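Local coordinates for AB hydrolase-1 domain-containing protein (Parabacteroides distasonis, PDB 4Q34) that probably acts as an esterase of the alpha/beta hydrolase family, hydrolysing ester bonds in a substrate that the structure alone does not identify, at the interface of chains A and B. Sequence-based numbering; all coordinates share one arbitrary frame. Chains: chain A/B, Uncharacterized protein.

The interface of chains A and B. Residues chain A 6, 8, 11, 37, 39, 73, 77; chain B 6, 8, 11, 37, 39, 73, 77.
A two-fold antiparallel strand pairing, backed by a network of glutamine amides, joins the two copies in this patch; whether the dimer of the crystal also forms in solution the structure alone does not show. A:Leu6 and B:Val8 exchange backbone hydrogen bonds, A:Leu6 N to B:Val8 O at 2.8 Å, and A:Val8 with B:Leu6 does the same. The two valines meet on the axis, CG2 against CG2 at 3.9 Å. Next to the paired 6-8 strands, on the side toward the phenylalanines, A:Gln11 and B:Gln39 come tip to tip with their amide planes 9° apart. They form a closed pair: A:Gln11 NE2 gives to B:Gln39 OE1 at 2.8 Å. B:Gln39 NE2 gives back to A:Gln11 OE1 at 2.9 Å. Both bonds lie in the acceptor's carbonyl plane, on a lone pair, and are nearly straight. A:Gln11 OE1 also accepts from A:Gln39 NE2 of its own chain, 2.9 Å away, with that donor tilted 23° from the carbonyl plane. Each Gln39 NE2 thus serves both Gln11 oxygens, linking the two amide pairs into one ring and fixing which way every amide is flipped. The A:Leu6 side chain crosses that of B:Gln11 at about a right angle, its CD1 methyl resting against CG. On the far side of the amides the phenylalanines touch edge to face; CG anti to the backbone N (chi1 178°) sends each ring toward the axis, where A:Phe37 CE2 lies 3.9 Å from B:Phe37 CZ.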
# COMPACT_ATOMS: atom_id res chain seq x y z
N LEU A 6 17.64 -0.74 12.28
CA LEU A 6 16.84 -1.93 12.12
C LEU A 6 17.65 -2.84 11.18
O LEU A 6 18.05 -2.39 10.11
CB LEU A 6 15.49 -1.59 11.52
CG LEU A 6 14.60 -0.69 12.35
CD1 LEU A 6 13.52 -0.08 11.47
CD2 LEU A 6 13.98 -1.52 13.47
N VAL A 8 17.57 -5.67 8.98
CA VAL A 8 16.58 -6.43 8.20
C VAL A 8 17.24 -7.56 7.40
O VAL A 8 17.94 -7.33 6.46
CB VAL A 8 15.76 -5.49 7.29
CG1 VAL A 8 14.74 -6.29 6.49
CG2 VAL A 8 15.08 -4.40 8.12
N GLN A 11 13.16 -8.76 3.45
CA GLN A 11 11.89 -8.03 3.34
C GLN A 11 11.33 -8.15 1.97
O GLN A 11 12.05 -8.34 1.00
CB GLN A 11 12.04 -6.55 3.75
CG GLN A 11 12.89 -5.74 2.78
CD GLN A 11 12.90 -4.26 3.08
OE1 GLN A 11 12.78 -3.84 4.25
NE2 GLN A 11 13.11 -3.46 2.06
N PHE A 37 3.15 -6.73 3.18
CA PHE A 37 4.55 -6.33 3.19
C PHE A 37 5.14 -6.89 4.48
O PHE A 37 4.52 -6.75 5.54
CB PHE A 37 4.69 -4.81 3.16
CG PHE A 37 6.11 -4.33 3.22
CD1 PHE A 37 6.90 -4.26 2.10
CD2 PHE A 37 6.64 -3.91 4.44
CE1 PHE A 37 8.23 -3.81 2.18
CE2 PHE A 37 7.96 -3.45 4.52
CZ PHE A 37 8.75 -3.40 3.39
N GLN A 39 8.77 -7.87 6.99
CA GLN A 39 10.20 -7.72 7.28
C GLN A 39 10.59 -8.72 8.34
O GLN A 39 9.87 -8.86 9.35
CB GLN A 39 10.44 -6.29 7.80
CG GLN A 39 10.09 -5.19 6.82
CD GLN A 39 10.43 -3.82 7.32
OE1 GLN A 39 9.79 -3.28 8.25
NE2 GLN A 39 11.40 -3.20 6.69
N GLN A 73 5.00 -1.38 13.38
CA GLN A 73 5.82 -1.96 12.33
C GLN A 73 7.33 -1.90 12.70
O GLN A 73 8.07 -2.90 12.58
CB GLN A 73 5.59 -1.25 11.00
CG GLN A 73 6.43 -1.84 9.87
CD GLN A 73 6.09 -1.26 8.51
OE1 GLN A 73 5.67 -0.13 8.40
NE2 GLN A 73 6.20 -2.08 7.46
N LEU A 77 9.65 -4.88 14.94
CA LEU A 77 10.81 -5.31 14.16
C LEU A 77 12.08 -5.12 14.98
O LEU A 77 12.94 -6.00 15.01
CB LEU A 77 10.89 -4.51 12.86
CG LEU A 77 12.03 -4.91 11.92
CD1 LEU A 77 11.88 -6.36 11.50
CD2 LEU A 77 12.03 -3.97 10.72
N LEU B 6 20.01 -5.75 5.38
CA LEU B 6 19.74 -4.37 5.04
C LEU B 6 19.77 -3.61 6.37
O LEU B 6 19.09 -4.01 7.31
CB LEU B 6 18.39 -4.25 4.37
CG LEU B 6 18.23 -4.96 3.05
CD1 LEU B 6 16.75 -5.14 2.73
CD2 LEU B 6 18.92 -4.15 1.97
N VAL B 8 18.85 -0.61 8.11
CA VAL B 8 17.88 0.49 7.96
C VAL B 8 17.99 1.48 9.13
O VAL B 8 17.64 1.19 10.23
CB VAL B 8 16.45 -0.06 7.82
CG1 VAL B 8 15.45 1.09 7.68
CG2 VAL B 8 16.36 -1.02 6.63
N GLN B 11 12.91 4.27 8.78
CA GLN B 11 11.86 3.94 7.80
C GLN B 11 10.53 4.39 8.28
O GLN B 11 10.29 4.49 9.47
CB GLN B 11 11.85 2.43 7.46
CG GLN B 11 11.41 1.55 8.62
CD GLN B 11 11.23 0.10 8.23
OE1 GLN B 11 11.92 -0.41 7.34
NE2 GLN B 11 10.38 -0.59 8.96
N PHE B 37 6.13 5.13 1.17
CA PHE B 37 6.87 4.36 2.17
C PHE B 37 8.34 4.56 1.85
O PHE B 37 8.73 4.46 0.68
CB PHE B 37 6.51 2.88 2.09
CG PHE B 37 7.28 2.03 3.06
CD1 PHE B 37 6.89 1.89 4.37
CD2 PHE B 37 8.40 1.32 2.62
CE1 PHE B 37 7.63 1.08 5.26
CE2 PHE B 37 9.12 0.51 3.50
CZ PHE B 37 8.73 0.38 4.81
N GLN B 39 12.68 4.17 3.07
CA GLN B 39 13.72 3.60 3.94
C GLN B 39 15.02 4.30 3.67
O GLN B 39 15.39 4.51 2.50
CB GLN B 39 13.86 2.10 3.60
CG GLN B 39 12.61 1.28 3.82
CD GLN B 39 12.81 -0.19 3.58
OE1 GLN B 39 12.97 -0.64 2.43
NE2 GLN B 39 12.75 -0.96 4.64
N GLN B 73 13.43 -1.79 -4.74
CA GLN B 73 13.29 -1.34 -3.36
C GLN B 73 14.46 -1.86 -2.48
O GLN B 73 15.09 -1.09 -1.72
CB GLN B 73 11.96 -1.77 -2.77
CG GLN B 73 11.77 -1.30 -1.33
CD GLN B 73 10.39 -1.58 -0.78
OE1 GLN B 73 9.74 -2.52 -1.17
NE2 GLN B 73 9.90 -0.69 0.09
N LEU B 77 18.35 0.05 -1.80
CA LEU B 77 18.59 0.25 -0.37
C LEU B 77 19.91 -0.40 0.02
O LEU B 77 20.70 0.20 0.77
CB LEU B 77 17.43 -0.38 0.43
CG LEU B 77 17.52 -0.19 1.94
CD1 LEU B 77 17.52 1.29 2.29
CD2 LEU B 77 16.36 -0.93 2.60